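Long-range contacts in histone-lysine N-methyltransferase, H3 lysine-9 specific SUVH6 (Arabidopsis thaliana, PDB 6A5M), which probably methylates a lysine of the histone H3 tail, with S-adenosylmethionine as methyl donor: residues V274-P279 against G384-D389; K288-T293 against R302-V307; T294-A299 against C336-S341; P327-C332 against Q464-D469; I351-E356 against C369-P374. The protein carries 1 engineered substitution. One frame throughout, in Å; residues are numbered along the deposited sequence.

Contact 1 of 5, residues V274-P279 against G384-D389; sequences VKLIYP and GELLED
Leu-276 and Tyr-278 close on Leu-386 and Gly-384, where a loop of the pre-SET region packs on an edge strand of the SET region. The fit is tightest where a leucine branch meets backbone. Leu-276 has its CG anti to the backbone N (chi1 -153°), which swings CD1 across to Gly-384. There CD1 comes to 3.1 Å from the carbonyl O of Gly-384 and close to the amide N of the same residue. Gly-384 is almost fully extended and offers both backbone atoms to the methyl. The second tight spot belongs to Leu-386, whose CB points toward the loop. Its CD1 sits at the edge of the Tyr-278 ring, near the ring plane, 3.6 Å from CD1 of the tyrosine, and the two side chains run side by side. Leu-276 CD2 lies 4.3 Å from Leu-386 CD1. Packing slackens at Pro-279, which crosses Leu-386 at about a right angle with its CD 4.2 Å from the leucine CB. On the solvent side, Ile-277 leads its branch away and Lys-275 points outward. Strand 385-387 lies at the margin of a three-stranded antiparallel sheet, bonded through its backbone to Thr-440 and Asp-442 of strand 440-442, and helix 389-393 follows it with Glu-388 as N-cap. Tyr-278 also meets the ring of His-470, the two planes nearly perpendicular, just beyond strand 461-467.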
# COMPACT_ATOMS: atom_id res chain seq x y z
N VAL A 274 -16.75 -9.51 -13.55
CA VAL A 274 -16.19 -8.21 -13.23
C VAL A 274 -16.98 -7.50 -12.13
O VAL A 274 -16.40 -6.99 -11.16
CB VAL A 274 -16.14 -7.30 -14.48
CG1 VAL A 274 -15.58 -5.92 -14.12
CG2 VAL A 274 -15.30 -7.95 -15.55
N LYS A 275 -18.30 -7.49 -12.29
CA LYS A 275 -19.21 -6.79 -11.40
C LYS A 275 -20.10 -7.74 -10.61
O LYS A 275 -20.46 -8.83 -11.09
CB LYS A 275 -20.10 -5.81 -12.19
CG LYS A 275 -19.32 -4.66 -12.82
CD LYS A 275 -18.57 -3.86 -11.76
CE LYS A 275 -17.69 -2.78 -12.38
NZ LYS A 275 -18.46 -1.86 -13.25
N LEU A 276 -20.47 -7.33 -9.41
CA LEU A 276 -21.37 -8.11 -8.60
C LEU A 276 -22.77 -8.09 -9.20
O LEU A 276 -23.32 -7.02 -9.48
CB LEU A 276 -21.41 -7.59 -7.17
CG LEU A 276 -21.77 -8.68 -6.16
CD1 LEU A 276 -20.55 -9.48 -5.81
CD2 LEU A 276 -22.39 -8.07 -4.93
N ILE A 277 -23.32 -9.27 -9.40
CA ILE A 277 -24.65 -9.42 -9.98
C ILE A 277 -25.62 -9.93 -8.92
O ILE A 277 -25.38 -10.97 -8.30
CB ILE A 277 -24.63 -10.41 -11.17
CG1 ILE A 277 -23.51 -10.03 -12.15
CG2 ILE A 277 -26.00 -10.49 -11.82
CD1 ILE A 277 -23.80 -8.79 -12.98
N TYR A 278 -26.71 -9.19 -8.72
CA TYR A 278 -27.66 -9.52 -7.66
C TYR A 278 -28.73 -10.48 -8.13
O TYR A 278 -29.38 -10.23 -9.14
CB TYR A 278 -28.32 -8.24 -7.12
CG TYR A 278 -27.33 -7.27 -6.53
CD1 TYR A 278 -26.81 -7.48 -5.27
CD2 TYR A 278 -26.92 -6.16 -7.24
CE1 TYR A 278 -25.89 -6.61 -4.73
CE2 TYR A 278 -26.00 -5.28 -6.70
CZ TYR A 278 -25.49 -5.52 -5.44
OH TYR A 278 -24.58 -4.66 -4.88
N PRO A 279 -28.94 -11.58 -7.38
CA PRO A 279 -30.07 -12.46 -7.70
C PRO A 279 -31.41 -11.72 -7.56
O PRO A 279 -31.43 -10.62 -7.01
CB PRO A 279 -29.95 -13.59 -6.66
CG PRO A 279 -28.57 -13.51 -6.14
CD PRO A 279 -28.16 -12.06 -6.23
N GLY A 384 -18.68 -12.13 -6.20
CA GLY A 384 -19.13 -13.51 -6.24
C GLY A 384 -20.64 -13.53 -6.19
O GLY A 384 -21.28 -12.49 -6.34
N GLU A 385 -21.21 -14.71 -5.96
CA GLU A 385 -22.65 -14.86 -5.88
C GLU A 385 -23.13 -14.60 -4.47
O GLU A 385 -22.61 -15.18 -3.52
CB GLU A 385 -23.07 -16.26 -6.33
CG GLU A 385 -22.59 -16.65 -7.72
CD GLU A 385 -23.28 -17.90 -8.23
OE1 GLU A 385 -24.47 -17.81 -8.59
OE2 GLU A 385 -22.63 -18.98 -8.26
N LEU A 386 -24.11 -13.73 -4.33
CA LEU A 386 -24.64 -13.41 -3.01
C LEU A 386 -25.55 -14.52 -2.47
O LEU A 386 -26.42 -15.03 -3.19
CB LEU A 386 -25.41 -12.10 -3.06
CG LEU A 386 -24.70 -10.86 -2.54
CD1 LEU A 386 -25.63 -9.68 -2.70
CD2 LEU A 386 -24.29 -11.05 -1.09
N LEU A 387 -25.35 -14.93 -1.24
CA LEU A 387 -26.27 -15.83 -0.58
C LEU A 387 -26.46 -15.57 0.89
O LEU A 387 -25.57 -15.13 1.56
CB LEU A 387 -25.89 -17.29 -0.77
CG LEU A 387 -24.46 -17.75 -0.71
CD1 LEU A 387 -24.17 -18.39 0.61
CD2 LEU A 387 -24.23 -18.73 -1.83
N GLU A 388 -27.65 -15.90 1.37
CA GLU A 388 -28.02 -15.79 2.76
C GLU A 388 -27.29 -16.82 3.57
O GLU A 388 -26.91 -17.84 3.05
CB GLU A 388 -29.52 -16.03 2.93
CG GLU A 388 -30.45 -15.23 2.04
CD GLU A 388 -31.89 -15.23 2.56
OE1 GLU A 388 -32.72 -14.37 2.18
OE2 GLU A 388 -32.22 -16.10 3.38
N ASP A 389 -27.12 -16.56 4.85
CA ASP A 389 -26.28 -17.34 5.75
C ASP A 389 -26.71 -18.77 5.86
O ASP A 389 -25.89 -19.69 5.87
CB ASP A 389 -26.52 -16.79 7.14
CG ASP A 389 -25.49 -17.30 8.13
OD1 ASP A 389 -24.46 -17.85 7.68
OD2 ASP A 389 -25.71 -17.15 9.36

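Contact 2 of 5, residues K288-T293 against R302-V307; sequences KSCCCT and RVCACV. With ZN (zinc ion), chain D; ZN (zinc ion), chain B.
Cys-290, Cys-292 and Cys-304 hold one zinc between them, so that a loop and the start of helix 305-309 are joined through metal. This is part of the pre-SET cluster, in which nine cysteines gather three zinc ions. Soft thiolate sulfurs suit the task. Cys-290 SG binds the zinc of chain D at 2.1 Å, and its position anti to the backbone N (chi1 -159°) turns it inward. Cys-304 SG binds the same ion at 2.2 Å, and Cys-296 supplies the fourth sulfur. Cys-306 instead serves the zinc of chain B, with SG at 2.3 Å; any tie of Cys-290 to that ion is doubtful, because its CB lies implausibly close. Cys-304 also caps helix 305-309, its SG accepting a weak bond from Val-307 N. One water spans the backbones, accepting from Ala-305 N, donating to Val-303 O and accepting from Cys-291 N at 2.8 Å.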
# COMPACT_ATOMS: atom_id res chain seq x y z
N LYS A 288 -31.49 6.58 -2.51
CA LYS A 288 -31.81 7.99 -2.55
C LYS A 288 -30.63 8.73 -3.14
O LYS A 288 -29.49 8.53 -2.72
CB LYS A 288 -32.18 8.54 -1.16
CG LYS A 288 -33.08 7.62 -0.29
CD LYS A 288 -34.18 6.84 -1.05
CE LYS A 288 -34.96 7.66 -2.08
NZ LYS A 288 -35.53 6.77 -3.12
N SER A 289 -30.97 9.52 -4.15
CA SER A 289 -30.07 10.07 -5.15
C SER A 289 -29.50 11.42 -4.77
O SER A 289 -29.58 11.86 -3.62
CB SER A 289 -30.79 10.18 -6.50
OG SER A 289 -31.48 11.41 -6.62
N CYS A 290 -28.93 12.08 -5.77
CA CYS A 290 -28.13 13.26 -5.55
C CYS A 290 -28.56 14.44 -6.41
O CYS A 290 -29.09 14.27 -7.51
CB CYS A 290 -26.67 12.93 -5.84
SG CYS A 290 -25.53 14.09 -5.06
N CYS A 291 -28.31 15.64 -5.90
CA CYS A 291 -28.67 16.87 -6.60
C CYS A 291 -27.46 17.78 -6.72
O CYS A 291 -27.36 18.81 -6.05
CB CYS A 291 -29.81 17.59 -5.88
SG CYS A 291 -31.47 17.07 -6.37
N CYS A 292 -26.53 17.38 -7.59
CA CYS A 292 -25.32 18.13 -7.86
C CYS A 292 -24.99 17.87 -9.32
O CYS A 292 -24.93 16.72 -9.76
CB CYS A 292 -24.17 17.70 -6.94
SG CYS A 292 -24.57 17.58 -5.16
N THR A 293 -24.79 18.93 -10.10
CA THR A 293 -24.54 18.77 -11.52
C THR A 293 -23.06 18.57 -11.81
O THR A 293 -22.67 18.27 -12.94
CB THR A 293 -25.04 19.98 -12.32
OG1 THR A 293 -24.94 19.68 -13.72
CG2 THR A 293 -24.20 21.21 -12.00
N ARG A 302 -24.56 24.10 -1.72
CA ARG A 302 -25.91 23.58 -1.77
C ARG A 302 -25.88 22.15 -1.28
O ARG A 302 -24.83 21.54 -1.27
CB ARG A 302 -26.49 23.69 -3.19
CG ARG A 302 -28.01 23.83 -3.27
CD ARG A 302 -28.61 25.04 -2.55
NE ARG A 302 -29.69 25.65 -3.31
CZ ARG A 302 -30.92 25.84 -2.86
NH1 ARG A 302 -31.24 25.47 -1.63
NH2 ARG A 302 -31.83 26.39 -3.65
N VAL A 303 -27.01 21.62 -0.83
CA VAL A 303 -27.03 20.32 -0.18
C VAL A 303 -26.66 19.16 -1.09
O VAL A 303 -27.20 19.01 -2.16
CB VAL A 303 -28.43 20.04 0.42
CG1 VAL A 303 -28.54 18.63 0.98
CG2 VAL A 303 -28.73 21.04 1.51
N CYS A 304 -25.77 18.30 -0.61
CA CYS A 304 -25.55 17.00 -1.25
C CYS A 304 -25.94 15.90 -0.27
O CYS A 304 -25.28 15.72 0.76
CB CYS A 304 -24.10 16.83 -1.70
SG CYS A 304 -23.74 15.18 -2.37
N ALA A 305 -27.00 15.17 -0.59
CA ALA A 305 -27.52 14.10 0.27
C ALA A 305 -26.47 13.03 0.54
O ALA A 305 -26.40 12.46 1.63
CB ALA A 305 -28.74 13.48 -0.36
N CYS A 306 -25.65 12.75 -0.47
CA CYS A 306 -24.67 11.69 -0.34
C CYS A 306 -23.55 12.07 0.63
O CYS A 306 -23.01 11.21 1.32
CB CYS A 306 -24.13 11.34 -1.73
SG CYS A 306 -25.48 10.78 -2.84
N VAL A 307 -23.24 13.37 0.73
CA VAL A 307 -22.30 13.84 1.75
C VAL A 307 -22.88 13.70 3.16
O VAL A 307 -22.15 13.43 4.12
CB VAL A 307 -21.90 15.31 1.51
CG1 VAL A 307 -21.03 15.84 2.65
CG2 VAL A 307 -21.18 15.44 0.18
ZN ZN D . -23.86 15.33 -4.58
ZN ZN B . -24.89 11.54 -4.97
O HOH W 1 -28.58 16.38 -3.21

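Contact 3 of 5, residues T294-A299 against C336-S341; sequences TRCTEA and CKCPSS. With ZN (zinc ion), chain C; ZN (zinc ion), chain D; ZN (zinc ion), chain B.
Cys-296 and Cys-338 meet at a shared metal, their SG atoms only 3.1 Å apart because both bind the zinc of chain C. Cys-338 SG is a ligand of that ion at 2.2 Å. Cys-296 does double duty: its SG lies 2.1 Å from the zinc of chain D and somewhat farther from the zinc of chain C, so one sulfur bridges two ions. Cys-336, two residues before Cys-338, sends its SG to the zinc of chain B instead.

Around this first shell Pro-339 packs against the backbone of Thr-294, with Pro-339 CD 3.5 Å from Thr-294 C; a rigid, apolar ring suits a place against the chain. Farther out, Arg-295 runs extended from CG to NE and reaches Ser-341. There NE gives a weak, bent bond to Ser-341 OG at 3.1 Å (124° at the hydrogen). The carbonyl O of Ser-341 lies over one face of the guanidinium, offset toward its rim, while Tyr-343 touches the same arginine.

Cys-332 and Cys-342 complete the site of the chain C zinc, and sulfurs that bridge neighbouring ions in this way are the hallmark of the triangular three-zinc, nine-cysteine cluster of pre-SET domains.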
# COMPACT_ATOMS: atom_id res chain seq x y z
N THR A 294 -22.23 18.73 -10.79
CA THR A 294 -20.81 18.50 -10.94
C THR A 294 -20.27 17.67 -9.78
O THR A 294 -21.04 17.21 -8.95
CB THR A 294 -20.05 19.81 -11.02
OG1 THR A 294 -18.67 19.51 -11.28
CG2 THR A 294 -20.18 20.57 -9.71
N ARG A 295 -18.95 17.49 -9.73
CA ARG A 295 -18.33 16.70 -8.67
C ARG A 295 -18.79 17.14 -7.29
O ARG A 295 -18.75 18.33 -6.95
CB ARG A 295 -16.80 16.79 -8.72
CG ARG A 295 -16.17 16.54 -10.07
CD ARG A 295 -14.66 16.56 -9.93
NE ARG A 295 -13.98 16.14 -11.15
CZ ARG A 295 -12.69 15.80 -11.21
NH1 ARG A 295 -12.15 15.45 -12.37
NH2 ARG A 295 -11.94 15.82 -10.12
N CYS A 296 -19.23 16.17 -6.49
CA CYS A 296 -19.68 16.46 -5.14
C CYS A 296 -18.52 16.78 -4.24
O CYS A 296 -17.50 16.08 -4.25
CB CYS A 296 -20.48 15.30 -4.55
SG CYS A 296 -21.95 14.97 -5.46
N THR A 297 -18.70 17.85 -3.49
CA THR A 297 -17.76 18.31 -2.50
C THR A 297 -18.47 19.06 -1.38
O THR A 297 -19.52 19.61 -1.59
CB THR A 297 -16.68 19.17 -3.16
OG1 THR A 297 -16.06 19.99 -2.19
CG2 THR A 297 -17.26 20.05 -4.19
N GLU A 298 -17.87 19.09 -0.20
CA GLU A 298 -18.35 19.88 0.93
C GLU A 298 -18.34 21.39 0.63
O GLU A 298 -19.18 22.13 1.07
CB GLU A 298 -17.53 19.57 2.19
CG GLU A 298 -18.32 19.52 3.48
CD GLU A 298 -17.50 19.20 4.72
OE1 GLU A 298 -16.73 18.24 4.70
OE2 GLU A 298 -17.63 19.91 5.73
N ALA A 299 -17.33 21.82 -0.10
CA ALA A 299 -17.11 23.22 -0.41
C ALA A 299 -18.21 23.88 -1.20
O ALA A 299 -18.60 24.99 -0.91
CB ALA A 299 -15.79 23.38 -1.13
N CYS A 336 -27.69 9.68 -9.24
CA CYS A 336 -27.07 10.97 -8.91
C CYS A 336 -26.68 11.69 -10.21
O CYS A 336 -26.12 11.07 -11.12
CB CYS A 336 -25.84 10.79 -8.01
SG CYS A 336 -26.19 10.11 -6.36
N LYS A 337 -26.96 12.98 -10.31
CA LYS A 337 -26.69 13.73 -11.55
C LYS A 337 -25.21 14.11 -11.71
O LYS A 337 -24.81 14.79 -12.66
CB LYS A 337 -27.58 14.97 -11.60
CG LYS A 337 -29.04 14.66 -11.29
CD LYS A 337 -29.86 15.93 -11.17
CE LYS A 337 -31.33 15.62 -10.97
NZ LYS A 337 -32.08 16.82 -10.49
N CYS A 338 -24.40 13.59 -10.80
CA CYS A 338 -22.97 13.79 -10.83
C CYS A 338 -22.33 13.15 -12.03
O CYS A 338 -22.78 12.11 -12.52
CB CYS A 338 -22.31 13.19 -9.60
SG CYS A 338 -23.03 13.78 -8.08
N PRO A 339 -21.26 13.77 -12.48
CA PRO A 339 -20.43 13.19 -13.55
C PRO A 339 -19.65 11.99 -13.00
O PRO A 339 -19.56 11.82 -11.78
CB PRO A 339 -19.50 14.32 -13.93
CG PRO A 339 -19.35 15.10 -12.67
CD PRO A 339 -20.70 15.04 -12.00
N SER A 340 -19.10 11.17 -13.89
CA SER A 340 -18.34 9.99 -13.49
C SER A 340 -17.17 10.33 -12.55
O SER A 340 -16.78 9.52 -11.71
CB SER A 340 -17.83 9.27 -14.75
OG SER A 340 -16.67 8.49 -14.49
N SER A 341 -16.62 11.54 -12.69
CA SER A 341 -15.42 11.91 -11.94
C SER A 341 -15.74 12.57 -10.60
O SER A 341 -14.84 13.13 -9.96
CB SER A 341 -14.55 12.85 -12.78
OG SER A 341 -15.22 14.06 -13.07
ZN ZN C . -21.62 12.81 -6.66
ZN ZN D . -23.86 15.33 -4.58
ZN ZN B . -24.89 11.54 -4.97

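Contact 4 of 5, residues P327-C332 against Q464-D469; sequences PTIYEC and QNVLYD. With ZN (zinc ion), chain B; ZN (zinc ion), chain C.
Ile-329 and Val-466 form a parallel bridge at the edge of a mixed sheet, and the backbone polar groups between the two strands are well matched. Ile-329 N donates to Asn-465 O at 2.9 Å, and Ile-329 O receives Leu-467 N in turn. Glu-331 N then gives an almost straight bond to Leu-467 O at 2.8 Å. Asn-465 O takes a second donor, NE2 of Gln-464, at 3.0 Å, with the acceptor lying in the amide plane. The bend of Gln-464 at chi2 (62°) swings the amide toward Ile-329, where NE2 also reaches Lys-326 O. A leucine in its place would probably leave Lys-326 O without this donor and Asn-465 O with only one of its two. A water bridges Pro-327 O and Asn-465 N. Leu-467 CD1 lies 3.7 Å from Tyr-330 CE2. The carboxylate of Glu-331 is buried, and Thr-347, Gln-348 and Val-346 N answer it. These bonds imply a pre-SET to SET junction whose register is set by directional chemistry, with apolar contacts added.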
# COMPACT_ATOMS: atom_id res chain seq x y z
N PRO A 327 -17.11 2.35 9.19
CA PRO A 327 -18.05 1.23 9.11
C PRO A 327 -18.63 1.05 7.70
O PRO A 327 -18.62 -0.05 7.15
CB PRO A 327 -19.14 1.61 10.12
CG PRO A 327 -18.42 2.48 11.12
CD PRO A 327 -17.44 3.27 10.30
N THR A 328 -19.09 2.15 7.10
CA THR A 328 -19.68 2.12 5.77
C THR A 328 -19.33 3.40 5.03
O THR A 328 -19.30 4.48 5.62
CB THR A 328 -21.22 1.98 5.84
OG1 THR A 328 -21.56 0.81 6.58
CG2 THR A 328 -21.83 1.89 4.45
N ILE A 329 -19.06 3.27 3.73
CA ILE A 329 -18.90 4.44 2.87
C ILE A 329 -20.03 4.48 1.84
O ILE A 329 -20.41 3.47 1.24
CB ILE A 329 -17.52 4.44 2.19
CG1 ILE A 329 -16.46 4.82 3.22
CG2 ILE A 329 -17.47 5.40 1.00
CD1 ILE A 329 -15.07 4.86 2.66
N TYR A 330 -20.61 5.66 1.66
CA TYR A 330 -21.67 5.82 0.67
C TYR A 330 -21.14 6.58 -0.54
O TYR A 330 -20.68 7.71 -0.42
CB TYR A 330 -22.87 6.53 1.29
CG TYR A 330 -23.41 5.82 2.51
CD1 TYR A 330 -22.80 5.97 3.75
CD2 TYR A 330 -24.53 5.00 2.43
CE1 TYR A 330 -23.28 5.33 4.86
CE2 TYR A 330 -25.02 4.35 3.54
CZ TYR A 330 -24.39 4.52 4.75
OH TYR A 330 -24.86 3.87 5.88
N GLU A 331 -21.19 5.94 -1.70
CA GLU A 331 -20.79 6.58 -2.94
C GLU A 331 -22.03 7.06 -3.69
O GLU A 331 -23.14 6.61 -3.42
CB GLU A 331 -19.96 5.63 -3.82
CG GLU A 331 -18.48 5.49 -3.39
CD GLU A 331 -17.67 4.61 -4.35
OE1 GLU A 331 -18.07 4.45 -5.51
OE2 GLU A 331 -16.63 4.06 -3.93
N CYS A 332 -21.85 7.98 -4.63
CA CYS A 332 -22.96 8.42 -5.46
C CYS A 332 -23.39 7.28 -6.36
O CYS A 332 -22.56 6.47 -6.78
CB CYS A 332 -22.58 9.66 -6.28
SG CYS A 332 -22.48 11.16 -5.28
N GLN A 464 -13.47 -2.88 3.23
CA GLN A 464 -14.25 -1.67 3.48
C GLN A 464 -15.61 -1.83 2.84
O GLN A 464 -15.70 -2.09 1.64
CB GLN A 464 -13.54 -0.43 2.91
CG GLN A 464 -14.36 0.84 2.98
CD GLN A 464 -14.69 1.23 4.40
OE1 GLN A 464 -13.79 1.40 5.23
NE2 GLN A 464 -15.98 1.36 4.71
N ASN A 465 -16.66 -1.69 3.63
CA ASN A 465 -18.02 -1.80 3.10
C ASN A 465 -18.44 -0.54 2.38
O ASN A 465 -18.28 0.56 2.90
CB ASN A 465 -19.02 -2.12 4.21
CG ASN A 465 -18.86 -3.52 4.73
OD1 ASN A 465 -18.34 -4.39 4.03
ND2 ASN A 465 -19.33 -3.77 5.94
N VAL A 466 -18.95 -0.70 1.17
CA VAL A 466 -19.37 0.44 0.37
C VAL A 466 -20.76 0.23 -0.23
O VAL A 466 -21.08 -0.87 -0.67
CB VAL A 466 -18.36 0.72 -0.77
CG1 VAL A 466 -18.78 1.94 -1.55
CG2 VAL A 466 -16.94 0.91 -0.19
N LEU A 467 -21.57 1.28 -0.20
CA LEU A 467 -22.88 1.28 -0.83
C LEU A 467 -23.00 2.38 -1.90
O LEU A 467 -22.50 3.50 -1.71
CB LEU A 467 -23.98 1.46 0.24
CG LEU A 467 -24.17 0.36 1.28
CD1 LEU A 467 -25.10 0.83 2.42
CD2 LEU A 467 -24.72 -0.90 0.63
N TYR A 468 -23.66 2.09 -3.02
CA TYR A 468 -23.93 3.11 -4.03
C TYR A 468 -25.13 2.79 -4.94
O TYR A 468 -25.96 3.67 -5.19
CB TYR A 468 -22.67 3.38 -4.89
CG TYR A 468 -22.06 2.17 -5.59
CD1 TYR A 468 -22.51 1.76 -6.84
CD2 TYR A 468 -21.01 1.46 -5.01
CE1 TYR A 468 -21.97 0.66 -7.48
CE2 TYR A 468 -20.45 0.36 -5.65
CZ TYR A 468 -20.94 -0.03 -6.89
OH TYR A 468 -20.40 -1.12 -7.54
N ASP A 469 -25.24 1.55 -5.42
CA ASP A 469 -26.39 1.18 -6.27
C ASP A 469 -27.62 0.71 -5.46
O ASP A 469 -28.71 0.54 -6.01
CB ASP A 469 -25.97 0.10 -7.28
CG ASP A 469 -25.33 -1.11 -6.62
OD1 ASP A 469 -24.98 -1.03 -5.43
OD2 ASP A 469 -25.18 -2.15 -7.29
ZN ZN B . -24.89 11.54 -4.97
ZN ZN C . -21.62 12.81 -6.66
O HOH W 2 -16.25 -1.51 6.62

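Contact 5 of 5, residues I351-E356 against C369-P374; sequences IKLPLE and CLKSIP
The hairpin of strands 355-359 and 365-369 begins and ends here, with Leu-355 facing Cys-369 as an antiparallel non-hydrogen-bonded pair. Leu-355 CD2 lies 4.0 Å from Cys-369 CB, on the side of the sheet that carries both side chains. One backbone bond follows, Leu-370 N to Pro-354 O at 3.0 Å. Cys-369 turns its SG anti to the backbone N (chi1 -175°), which lays the sulfur against Leu-353 CB at 3.7 Å and close to the ring of Pro-354. The sulfur also accepts a weak bond from Lys-371 N. A small side chain able both to pack on apolar atoms and to accept such a bond suits this place. Pro-354 is the centre of an inverse gamma turn leading into strand 355-359, and the hairpin lies within the six-stranded mixed sheet that also includes strand 491-494 of the SET domain. The proline ring is crossed at about a right angle by the aliphatic part of Lys-371, whose CG comes to 3.7 Å from Pro-354 CD. Leu-370 brings both methyls against Glu-356, with CD1 3.4 Å from OE1, while OE2 is salt-bridged to Arg-239 and Arg-368. With an alanine here, Glu-356 OE1 would probably lose the cover of the leucine methyls. Farther along, Leu-353 CD1 packs at 3.7 Å from Ile-373 CG2, and both leucine and isoleucine touch Ile-379 of strand 378-381.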
# COMPACT_ATOMS: atom_id res chain seq x y z
N ILE A 351 -11.38 -1.86 -11.02
CA ILE A 351 -9.93 -1.96 -10.90
C ILE A 351 -9.17 -1.01 -11.81
O ILE A 351 -9.50 -0.91 -12.99
CB ILE A 351 -9.47 -3.41 -11.21
CG1 ILE A 351 -10.15 -4.40 -10.24
CG2 ILE A 351 -7.95 -3.53 -11.17
CD1 ILE A 351 -9.91 -5.86 -10.59
N LYS A 352 -8.15 -0.34 -11.26
CA LYS A 352 -7.28 0.56 -12.03
C LYS A 352 -5.82 0.11 -12.00
O LYS A 352 -5.04 0.46 -12.87
CB LYS A 352 -7.37 1.99 -11.48
CG LYS A 352 -8.76 2.58 -11.53
CD LYS A 352 -9.30 2.59 -12.94
CE LYS A 352 -10.69 3.20 -12.98
NZ LYS A 352 -11.22 3.23 -14.37
N LEU A 353 -5.45 -0.64 -10.98
CA LEU A 353 -4.07 -1.07 -10.83
C LEU A 353 -3.76 -2.23 -11.76
O LEU A 353 -4.66 -2.99 -12.10
CB LEU A 353 -3.80 -1.47 -9.38
CG LEU A 353 -3.96 -0.22 -8.50
CD1 LEU A 353 -4.05 -0.61 -7.03
CD2 LEU A 353 -2.80 0.75 -8.78
N PRO A 354 -2.49 -2.36 -12.18
CA PRO A 354 -2.10 -3.52 -12.98
C PRO A 354 -1.87 -4.77 -12.12
O PRO A 354 -0.74 -5.06 -11.70
CB PRO A 354 -0.81 -3.06 -13.66
CG PRO A 354 -0.24 -2.01 -12.73
CD PRO A 354 -1.44 -1.33 -12.13
N LEU A 355 -2.93 -5.52 -11.87
CA LEU A 355 -2.85 -6.69 -11.00
C LEU A 355 -2.46 -7.96 -11.74
O LEU A 355 -2.60 -8.06 -12.96
CB LEU A 355 -4.18 -6.92 -10.28
CG LEU A 355 -4.68 -5.77 -9.39
CD1 LEU A 355 -6.10 -6.02 -8.93
CD2 LEU A 355 -3.76 -5.58 -8.19
N GLU A 356 -1.97 -8.94 -10.99
CA GLU A 356 -1.70 -10.25 -11.55
C GLU A 356 -1.74 -11.28 -10.42
O GLU A 356 -1.56 -10.93 -9.24
CB GLU A 356 -0.34 -10.28 -12.26
CG GLU A 356 0.81 -10.62 -11.36
CD GLU A 356 2.17 -10.37 -11.99
OE1 GLU A 356 2.23 -9.81 -13.10
OE2 GLU A 356 3.18 -10.73 -11.35
N CYS A 369 0.66 -6.64 -7.45
CA CYS A 369 0.54 -5.54 -8.40
C CYS A 369 1.90 -5.21 -9.02
O CYS A 369 2.93 -5.32 -8.35
CB CYS A 369 -0.05 -4.30 -7.71
SG CYS A 369 -0.38 -2.88 -8.77
N LEU A 370 1.90 -4.79 -10.28
CA LEU A 370 3.14 -4.55 -11.02
C LEU A 370 3.71 -3.16 -10.78
O LEU A 370 4.82 -2.85 -11.23
CB LEU A 370 2.91 -4.79 -12.51
CG LEU A 370 2.75 -6.27 -12.84
CD1 LEU A 370 1.76 -6.51 -13.98
CD2 LEU A 370 4.12 -6.85 -13.18
N LYS A 371 2.96 -2.31 -10.09
CA LYS A 371 3.46 -1.00 -9.71
C LYS A 371 3.20 -0.75 -8.23
O LYS A 371 2.48 -1.52 -7.58
CB LYS A 371 2.81 0.11 -10.55
CG LYS A 371 1.34 0.33 -10.25
CD LYS A 371 0.88 1.73 -10.66
CE LYS A 371 0.80 1.88 -12.17
NZ LYS A 371 0.13 3.17 -12.53
N SER A 372 3.81 0.30 -7.70
CA SER A 372 3.58 0.75 -6.33
C SER A 372 2.12 1.10 -6.12
O SER A 372 1.48 1.66 -7.01
CB SER A 372 4.44 1.98 -6.00
OG SER A 372 5.81 1.66 -6.01
N ILE A 373 1.59 0.77 -4.95
CA ILE A 373 0.23 1.18 -4.61
C ILE A 373 0.28 2.18 -3.46
O ILE A 373 0.74 1.85 -2.37
CB ILE A 373 -0.64 -0.02 -4.23
CG1 ILE A 373 -0.54 -1.11 -5.30
CG2 ILE A 373 -2.09 0.39 -4.03
CD1 ILE A 373 -1.09 -2.46 -4.82
N PRO A 374 -0.17 3.42 -3.71
CA PRO A 374 -0.17 4.43 -2.65
C PRO A 374 -1.13 4.05 -1.55
O PRO A 374 -2.17 3.45 -1.84
CB PRO A 374 -0.63 5.70 -3.37
CG PRO A 374 -0.35 5.45 -4.81
CD PRO A 374 -0.57 3.98 -5.01

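How the contacts relate
Contacts 2 and 3, their centres about 8 Å apart, are two sides of one metal cluster, and their segments alternate along the chain. Contact 4 continues it: Cys-332 follows the strand 329-330 that pairs with the SET region, and its SG is 3.9 Å from Cys-296 SG of contact 3. Contact 1 touches contact 4 through Tyr-278 CE2, which is 3.3 Å from Asp-469 OD2. Contact 5 stands apart, with its nearest atoms about 7 Å from contact 1. The bound S-adenosylmethionine is about 11 Å from Gly-384 and about 13 Å from the side chain of Leu-355, so neither contact 1 nor contact 5 lines the cofactor site directly.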